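Local structure of DNA repair and telomere maintenance protein nbs1 (Schizosaccharomyces pombe, 3I0N) at residues A[231-236]-A[270-275]. The protein serves, through the N-terminal FHA/BRCT-repeat region present here, as a phosphoprotein-binding adaptor of the MRN complex in DNA double-strand break repair and telomere maintenance. Residues are numbered along the deposited sequence; the frame is centred on the assembly and turned at random.
Sequences CAMLNT and FVVLNN
Phe270 turns one ring face to Cys231. Cys231 CB sits over that face, offset toward the rim, 4.0 Å from the ring centroid in a CH-pi contact. Cys231 SG lies farther off and meets the ring obliquely. Phe270 O accepts a hydrogen bond from Ala232 N at 3.2 Å. Val271 pairs with Ala232, and their side chains lie together on the face opposite Cys231 and Phe270, with Val271 CG2 4.3 Å from Ala232 CB. Val272 N then donates a hydrogen bond of 2.7 Å to Ala232 O. Ala232 is thus gripped through both its N and its O, as expected for parallel strands. The side chain of Val272 runs beside Met233, pointing the same way. Met233 bends at chi3 (80°), and its CE ends 3.9 Å from Val272 CG1. Asn274 crosses Leu234 at about a right angle, with Asn274 OD1 3.2 Å from Leu234 CD2. A water links Asn274 ND2 to Thr236 O. These are the two central strands of the parallel sheet of the second BRCT domain, flanked by strands 250-253 and 290-292. Leu244 of helix 238-246 packs on Cys231 and Met233, and Ile294 of helix 294-297 touches Met233 and Val272.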
loop_
_atom_site.group_PDB
_atom_site.type_symbol
_atom_site.label_atom_id
_atom_site.label_comp_id
_atom_site.label_asym_id
_atom_site.label_seq_id
_atom_site.Cartn_x
_atom_site.Cartn_y
_atom_site.Cartn_z
ATOM N N CYS A 231 -26.550 -11.665 5.070
ATOM C CA CYS A 231 -25.880 -12.409 6.122
ATOM C C CYS A 231 -25.809 -11.630 7.431
ATOM O O CYS A 231 -25.840 -10.395 7.434
ATOM C CB CYS A 231 -24.480 -12.821 5.671
ATOM S SG CYS A 231 -23.334 -11.457 5.513
ATOM N N ALA A 232 -25.715 -12.366 8.536
ATOM C CA ALA A 232 -25.540 -11.770 9.851
ATOM C C ALA A 232 -24.104 -11.961 10.331
ATOM O O ALA A 232 -23.505 -13.008 10.101
ATOM C CB ALA A 232 -26.525 -12.367 10.836
ATOM N N MET A 233 -23.564 -10.938 10.993
ATOM C CA MET A 233 -22.169 -10.921 11.440
ATOM C C MET A 233 -22.028 -10.374 12.855
ATOM O O MET A 233 -22.827 -9.546 13.288
ATOM C CB MET A 233 -21.332 -10.030 10.529
ATOM C CG MET A 233 -21.255 -10.446 9.089
ATOM S SD MET A 233 -19.961 -9.498 8.278
ATOM C CE MET A 233 -18.506 -10.412 8.795
ATOM N N LEU A 234 -20.981 -10.810 13.552
ATOM C CA LEU A 234 -20.671 -10.301 14.889
ATOM C C LEU A 234 -19.948 -8.936 14.819
ATOM O O LEU A 234 -19.674 -8.423 13.728
ATOM C CB LEU A 234 -19.862 -11.337 15.682
ATOM C CG LEU A 234 -20.205 -11.516 17.167
ATOM C CD1 LEU A 234 -21.408 -12.439 17.359
ATOM C CD2 LEU A 234 -19.012 -12.057 17.924
ATOM N N ASN A 235 -19.636 -8.374 15.988
ATOM C CA ASN A 235 -19.201 -6.970 16.139
ATOM C C ASN A 235 -17.733 -6.659 15.812
ATOM O O ASN A 235 -17.258 -5.548 16.084
ATOM C CB ASN A 235 -19.465 -6.482 17.576
ATOM C CG ASN A 235 -20.642 -7.175 18.233
ATOM O OD1 ASN A 235 -20.491 -7.831 19.262
ATOM N ND2 ASN A 235 -21.820 -7.027 17.645
ATOM N N THR A 236 -17.017 -7.626 15.243
ATOM C CA THR A 236 -15.569 -7.492 15.068
ATOM C C THR A 236 -15.167 -7.376 13.602
ATOM O O THR A 236 -15.745 -8.030 12.731
ATOM C CB THR A 236 -14.789 -8.652 15.775
ATOM O OG1 THR A 236 -15.246 -8.787 17.129
ATOM C CG2 THR A 236 -13.274 -8.396 15.787
ATOM N N PHE A 270 -27.424 -16.777 5.558
ATOM C CA PHE A 270 -26.414 -17.490 6.339
ATOM C C PHE A 270 -25.766 -16.571 7.372
ATOM O O PHE A 270 -25.874 -15.348 7.286
ATOM C CB PHE A 270 -25.349 -18.145 5.439
ATOM C CG PHE A 270 -24.557 -17.172 4.585
ATOM C CD1 PHE A 270 -23.368 -16.612 5.054
ATOM C CD2 PHE A 270 -24.974 -16.855 3.297
ATOM C CE1 PHE A 270 -22.625 -15.728 4.261
ATOM C CE2 PHE A 270 -24.236 -15.971 2.498
ATOM C CZ PHE A 270 -23.057 -15.411 2.985
ATOM N N VAL A 271 -25.088 -17.171 8.342
ATOM C CA VAL A 271 -24.463 -16.433 9.431
ATOM C C VAL A 271 -22.955 -16.530 9.315
ATOM O O VAL A 271 -22.411 -17.601 9.045
ATOM C CB VAL A 271 -24.938 -16.963 10.825
ATOM C CG1 VAL A 271 -24.086 -16.399 11.961
ATOM C CG2 VAL A 271 -26.399 -16.623 11.052
ATOM N N VAL A 272 -22.284 -15.399 9.513
ATOM C CA VAL A 272 -20.833 -15.373 9.543
ATOM C C VAL A 272 -20.370 -15.181 10.978
ATOM O O VAL A 272 -20.661 -14.165 11.617
ATOM C CB VAL A 272 -20.234 -14.289 8.617
ATOM C CG1 VAL A 272 -18.713 -14.269 8.745
ATOM C CG2 VAL A 272 -20.629 -14.541 7.173
ATOM N N LEU A 273 -19.652 -16.183 11.471
ATOM C CA LEU A 273 -19.169 -16.209 12.839
ATOM C C LEU A 273 -17.678 -15.941 12.887
ATOM O O LEU A 273 -16.961 -16.188 11.913
ATOM C CB LEU A 273 -19.455 -17.573 13.471
ATOM C CG LEU A 273 -20.906 -18.006 13.681
ATOM C CD1 LEU A 273 -20.942 -19.457 14.113
ATOM C CD2 LEU A 273 -21.619 -17.127 14.701
ATOM N N ASN A 274 -17.217 -15.429 14.026
ATOM C CA ASN A 274 -15.792 -15.297 14.287
ATOM C C ASN A 274 -15.190 -16.661 14.581
ATOM O O ASN A 274 -15.912 -17.615 14.882
ATOM C CB ASN A 274 -15.533 -14.361 15.468
ATOM C CG ASN A 274 -16.023 -12.949 15.222
ATOM O OD1 ASN A 274 -16.341 -12.228 16.168
ATOM N ND2 ASN A 274 -16.078 -12.542 13.953
ATOM N N ASN A 275 -13.865 -16.742 14.513
ATOM C CA ASN A 275 -13.160 -18.002 14.719
ATOM C C ASN A 275 -13.372 -18.599 16.111
ATOM O O ASN A 275 -13.425 -19.822 16.258
ATOM C CB ASN A 275 -11.667 -17.836 14.427
ATOM C CG ASN A 275 -11.388 -17.434 12.982
ATOM O OD1 ASN A 275 -10.255 -17.096 12.640
ATOM N ND2 ASN A 275 -12.415 -17.469 12.130
HETATM O O HOH W 1 -17.156 -10.341 11.785
#